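Long-range contact in MgGH51 (Meripilus giganteus, PDB 6ZPV), which hydrolyses terminal alpha-L-arabinofuranosides, probably releasing arabinose from arabinose-substituted plant polysaccharides as a GH51 glycosidase: residues A42-L54 with A66-N80. Sequence-based numbering, arbitrary orientation. Where two conformers were deposited one is given.
Sequences AFQQVTPNTAAAL and AVIQDPSPVSNALPN
Asn80 joins both ends of one turn: its ND2 donates to Phe43 O at 2.9 Å and to Val46 O at 3.1 Å, the two carbonyls that bracket the type II beta turn from Phe43 to Val46. The first bond is straight (164°) and lies close to the amide plane, whereas the second is more bent and reaches its carbonyl from above the plane. On the other branch of the amide, Pro48 CG rests 3.5 Å from Asn80 OD1. A leucine in place of Asn80 would probably leave both turn carbonyls without their shared donor and the turn freer to shift.

Val67 carries the apolar side of the contact. With CG1 anti to the backbone N (chi1 177°), its CG2 is directed to Phe43 CD1, 3.6 Å away, and also meets Leu54 CD2, while Ala53 CB packs against Val67 CB. The backbone of Val67 is used as well, since Asn49 N donates to Val67 O at 2.8 Å.

The loop leading to strand 57-60 thus packs against edge strand 64-69 and the start of its neighbour 80-85, in what is probably a beta-sandwich of two five-stranded antiparallel sheets. Farther along, Leu78 CD2 lies 3.6 Å from Gln44 CG, whose amide is anchored beyond by Thr266 O.

Waters extend the join, one linking Ala42 O to Asn80 N and another linking Thr50 O to Val67 N. In the next shell, Thr50 OG1 accepts from Ala53 N in an ST motif and donates to Thr47 O, while the Trp57 ring meets that of Phe43, planes about 35° apart, and Phe195 also touches this side chain.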
# COMPACT_ATOMS: atom_id res chain seq x y z
N ALA A 42 -9.81 11.05 15.41
CA ALA A 42 -9.57 12.43 15.88
C ALA A 42 -10.47 13.41 15.15
O ALA A 42 -10.22 14.62 15.18
CB ALA A 42 -8.11 12.79 15.70
N PHE A 43 -11.57 12.93 14.57
CA PHE A 43 -12.60 13.80 13.98
C PHE A 43 -11.96 14.71 12.92
O PHE A 43 -12.40 15.85 12.72
CB PHE A 43 -13.34 14.59 15.07
CG PHE A 43 -13.81 13.65 16.17
CD1 PHE A 43 -14.86 12.79 16.00
CD2 PHE A 43 -13.06 13.52 17.33
CE1 PHE A 43 -15.16 11.82 16.95
CE2 PHE A 43 -13.35 12.56 18.26
CZ PHE A 43 -14.38 11.72 18.08
N GLN A 44 -10.98 14.19 12.19
CA GLN A 44 -10.31 15.06 11.22
C GLN A 44 -11.19 15.25 9.98
O GLN A 44 -11.79 14.31 9.43
CB GLN A 44 -9.01 14.40 10.74
CG GLN A 44 -7.92 14.48 11.80
CD GLN A 44 -6.82 13.44 11.55
OE1 GLN A 44 -7.08 12.22 11.66
NE2 GLN A 44 -5.60 13.87 11.17
N GLN A 45 -11.25 16.51 9.56
CA GLN A 45 -11.88 16.88 8.26
C GLN A 45 -13.34 16.49 8.19
O GLN A 45 -13.83 16.18 7.08
CB GLN A 45 -11.07 16.31 7.08
CG GLN A 45 -9.60 16.71 7.07
CD GLN A 45 -9.33 18.18 6.94
OE1 GLN A 45 -10.20 18.97 6.56
NE2 GLN A 45 -8.11 18.57 7.23
N VAL A 46 -14.03 16.55 9.32
CA VAL A 46 -15.49 16.37 9.32
C VAL A 46 -16.14 17.67 9.80
O VAL A 46 -15.50 18.53 10.39
CB VAL A 46 -15.94 15.20 10.22
CG1 VAL A 46 -15.32 13.90 9.71
CG2 VAL A 46 -15.59 15.43 11.69
N THR A 47 -17.44 17.80 9.52
CA THR A 47 -18.22 19.01 9.84
C THR A 47 -18.87 18.82 11.20
O THR A 47 -19.66 17.88 11.44
CB THR A 47 -19.27 19.25 8.76
OG1 THR A 47 -18.63 19.38 7.51
CG2 THR A 47 -20.11 20.47 9.08
N PRO A 48 -18.59 19.72 12.18
CA PRO A 48 -19.23 19.61 13.50
C PRO A 48 -20.74 19.53 13.43
O PRO A 48 -21.37 20.09 12.54
CB PRO A 48 -18.74 20.88 14.19
CG PRO A 48 -17.47 21.25 13.53
CD PRO A 48 -17.61 20.82 12.11
N ASN A 49 -21.28 18.83 14.44
CA ASN A 49 -22.74 18.82 14.65
C ASN A 49 -23.48 18.16 13.48
O ASN A 49 -24.61 18.55 13.13
CB ASN A 49 -23.28 20.21 15.00
CG ASN A 49 -22.63 20.75 16.28
OD1 ASN A 49 -22.76 20.13 17.37
ND2 ASN A 49 -21.81 21.78 16.13
N THR A 50 -22.87 17.14 12.87
CA THR A 50 -23.49 16.29 11.86
C THR A 50 -23.32 14.83 12.24
O THR A 50 -22.41 14.45 13.00
CB THR A 50 -22.86 16.47 10.48
OG1 THR A 50 -21.47 16.06 10.47
CG2 THR A 50 -22.95 17.91 10.00
N ALA A 51 -24.19 13.96 11.72
CA ALA A 51 -24.11 12.51 11.92
C ALA A 51 -22.80 12.02 11.31
O ALA A 51 -22.15 11.17 11.93
CB ALA A 51 -25.33 11.86 11.31
N ALA A 52 -22.39 12.52 10.16
CA ALA A 52 -21.17 12.03 9.51
C ALA A 52 -19.96 12.29 10.39
O ALA A 52 -19.01 11.46 10.40
CB ALA A 52 -20.98 12.60 8.13
N ALA A 53 -19.95 13.36 11.16
CA ALA A 53 -18.82 13.64 12.06
C ALA A 53 -18.68 12.56 13.13
O ALA A 53 -17.55 12.37 13.64
CB ALA A 53 -18.93 15.00 12.70
N LEU A 54 -19.76 11.90 13.51
CA LEU A 54 -19.79 10.84 14.51
C LEU A 54 -19.55 9.46 13.89
O LEU A 54 -19.68 8.44 14.57
CB LEU A 54 -21.11 10.84 15.29
CG LEU A 54 -21.23 11.96 16.30
CD1 LEU A 54 -22.70 12.14 16.72
CD2 LEU A 54 -20.40 11.66 17.52
N ALA A 66 -21.78 14.58 20.62
CA ALA A 66 -21.76 15.51 19.48
C ALA A 66 -20.32 15.87 19.17
O ALA A 66 -19.53 16.00 20.09
CB ALA A 66 -22.49 16.80 19.76
N VAL A 67 -19.99 15.98 17.90
CA VAL A 67 -18.68 16.50 17.50
C VAL A 67 -18.79 18.01 17.39
O VAL A 67 -19.61 18.52 16.64
CB VAL A 67 -18.19 15.86 16.19
CG1 VAL A 67 -16.87 16.48 15.78
CG2 VAL A 67 -18.06 14.38 16.40
N ILE A 68 -17.93 18.72 18.10
CA ILE A 68 -17.92 20.18 18.17
C ILE A 68 -16.66 20.78 17.59
O ILE A 68 -15.60 20.15 17.66
CB ILE A 68 -18.19 20.68 19.62
CG1 ILE A 68 -17.08 20.30 20.57
CG2 ILE A 68 -19.56 20.24 20.10
CD1 ILE A 68 -17.12 21.03 21.91
N GLN A 69 -16.78 21.99 17.04
CA GLN A 69 -15.60 22.84 16.81
C GLN A 69 -15.23 23.34 18.19
O GLN A 69 -15.89 24.24 18.74
CB GLN A 69 -15.95 23.97 15.83
CG GLN A 69 -14.76 24.86 15.43
CD GLN A 69 -15.19 26.08 14.64
OE1 GLN A 69 -16.35 26.41 14.48
NE2 GLN A 69 -14.23 26.83 14.29
N ASP A 70 -14.20 22.79 18.79
CA ASP A 70 -13.91 23.09 20.20
C ASP A 70 -13.46 24.55 20.31
O ASP A 70 -12.55 24.97 19.61
CB ASP A 70 -12.86 22.12 20.70
CG ASP A 70 -12.82 22.06 22.22
OD1 ASP A 70 -12.95 23.12 22.88
OD2 ASP A 70 -12.65 20.90 22.77
N PRO A 71 -14.02 25.36 21.23
CA PRO A 71 -13.49 26.71 21.42
C PRO A 71 -12.03 26.72 21.88
O PRO A 71 -11.34 27.72 21.70
CB PRO A 71 -14.42 27.31 22.51
CG PRO A 71 -15.56 26.40 22.65
CD PRO A 71 -15.21 25.07 22.04
N SER A 72 -11.59 25.62 22.50
CA SER A 72 -10.21 25.43 22.99
C SER A 72 -9.76 24.04 22.58
O SER A 72 -9.77 23.12 23.40
CB SER A 72 -10.09 25.65 24.47
OG SER A 72 -10.43 26.98 24.82
N PRO A 73 -9.35 23.85 21.30
CA PRO A 73 -9.04 22.52 20.81
C PRO A 73 -7.73 21.98 21.39
O PRO A 73 -6.86 22.73 21.83
CB PRO A 73 -8.96 22.71 19.31
CG PRO A 73 -8.44 24.13 19.16
CD PRO A 73 -9.18 24.90 20.26
N VAL A 74 -7.57 20.66 21.32
CA VAL A 74 -6.35 20.03 21.81
C VAL A 74 -5.12 20.54 21.06
O VAL A 74 -4.07 20.71 21.65
CB VAL A 74 -6.48 18.49 21.78
CG1 VAL A 74 -6.41 17.89 20.36
CG2 VAL A 74 -5.41 17.85 22.67
N SER A 75 -5.28 20.79 19.79
CA SER A 75 -4.30 21.42 18.92
C SER A 75 -5.05 22.09 17.78
O SER A 75 -6.14 21.65 17.42
CB SER A 75 -3.34 20.38 18.40
OG SER A 75 -4.04 19.57 17.46
N ASN A 76 -4.46 23.13 17.18
CA ASN A 76 -5.16 23.75 16.07
C ASN A 76 -5.18 22.81 14.86
O ASN A 76 -6.03 23.03 13.97
CB ASN A 76 -4.63 25.11 15.73
CG ASN A 76 -5.17 26.20 16.63
OD1 ASN A 76 -5.71 27.24 16.09
ND2 ASN A 76 -5.00 26.09 17.89
N ALA A 77 -4.34 21.80 14.79
CA ALA A 77 -4.39 20.80 13.70
C ALA A 77 -5.60 19.87 13.88
O ALA A 77 -5.94 19.20 12.91
CB ALA A 77 -3.12 20.00 13.64
N LEU A 78 -6.16 19.80 15.07
CA LEU A 78 -7.27 18.92 15.45
C LEU A 78 -8.36 19.75 16.09
O LEU A 78 -8.62 19.65 17.31
CB LEU A 78 -6.78 17.78 16.39
CG LEU A 78 -5.69 16.87 15.77
CD1 LEU A 78 -5.21 15.88 16.85
CD2 LEU A 78 -6.21 16.12 14.54
N PRO A 79 -9.07 20.56 15.27
CA PRO A 79 -10.01 21.53 15.85
C PRO A 79 -11.30 20.94 16.41
O PRO A 79 -12.02 21.66 17.11
CB PRO A 79 -10.31 22.44 14.65
CG PRO A 79 -10.10 21.54 13.44
CD PRO A 79 -8.90 20.75 13.84
N ASN A 80 -11.59 19.67 16.09
CA ASN A 80 -12.83 19.05 16.54
C ASN A 80 -12.58 18.17 17.75
O ASN A 80 -11.57 17.52 17.87
CB ASN A 80 -13.41 18.22 15.39
CG ASN A 80 -13.85 19.05 14.19
OD1 ASN A 80 -14.23 20.22 14.34
ND2 ASN A 80 -13.80 18.41 13.00
O HOH W 1 -10.17 17.62 14.32
O HOH W 2 -9.68 15.22 17.91
O HOH W 3 -19.43 23.20 17.12
O HOH W 4 -21.90 15.60 15.68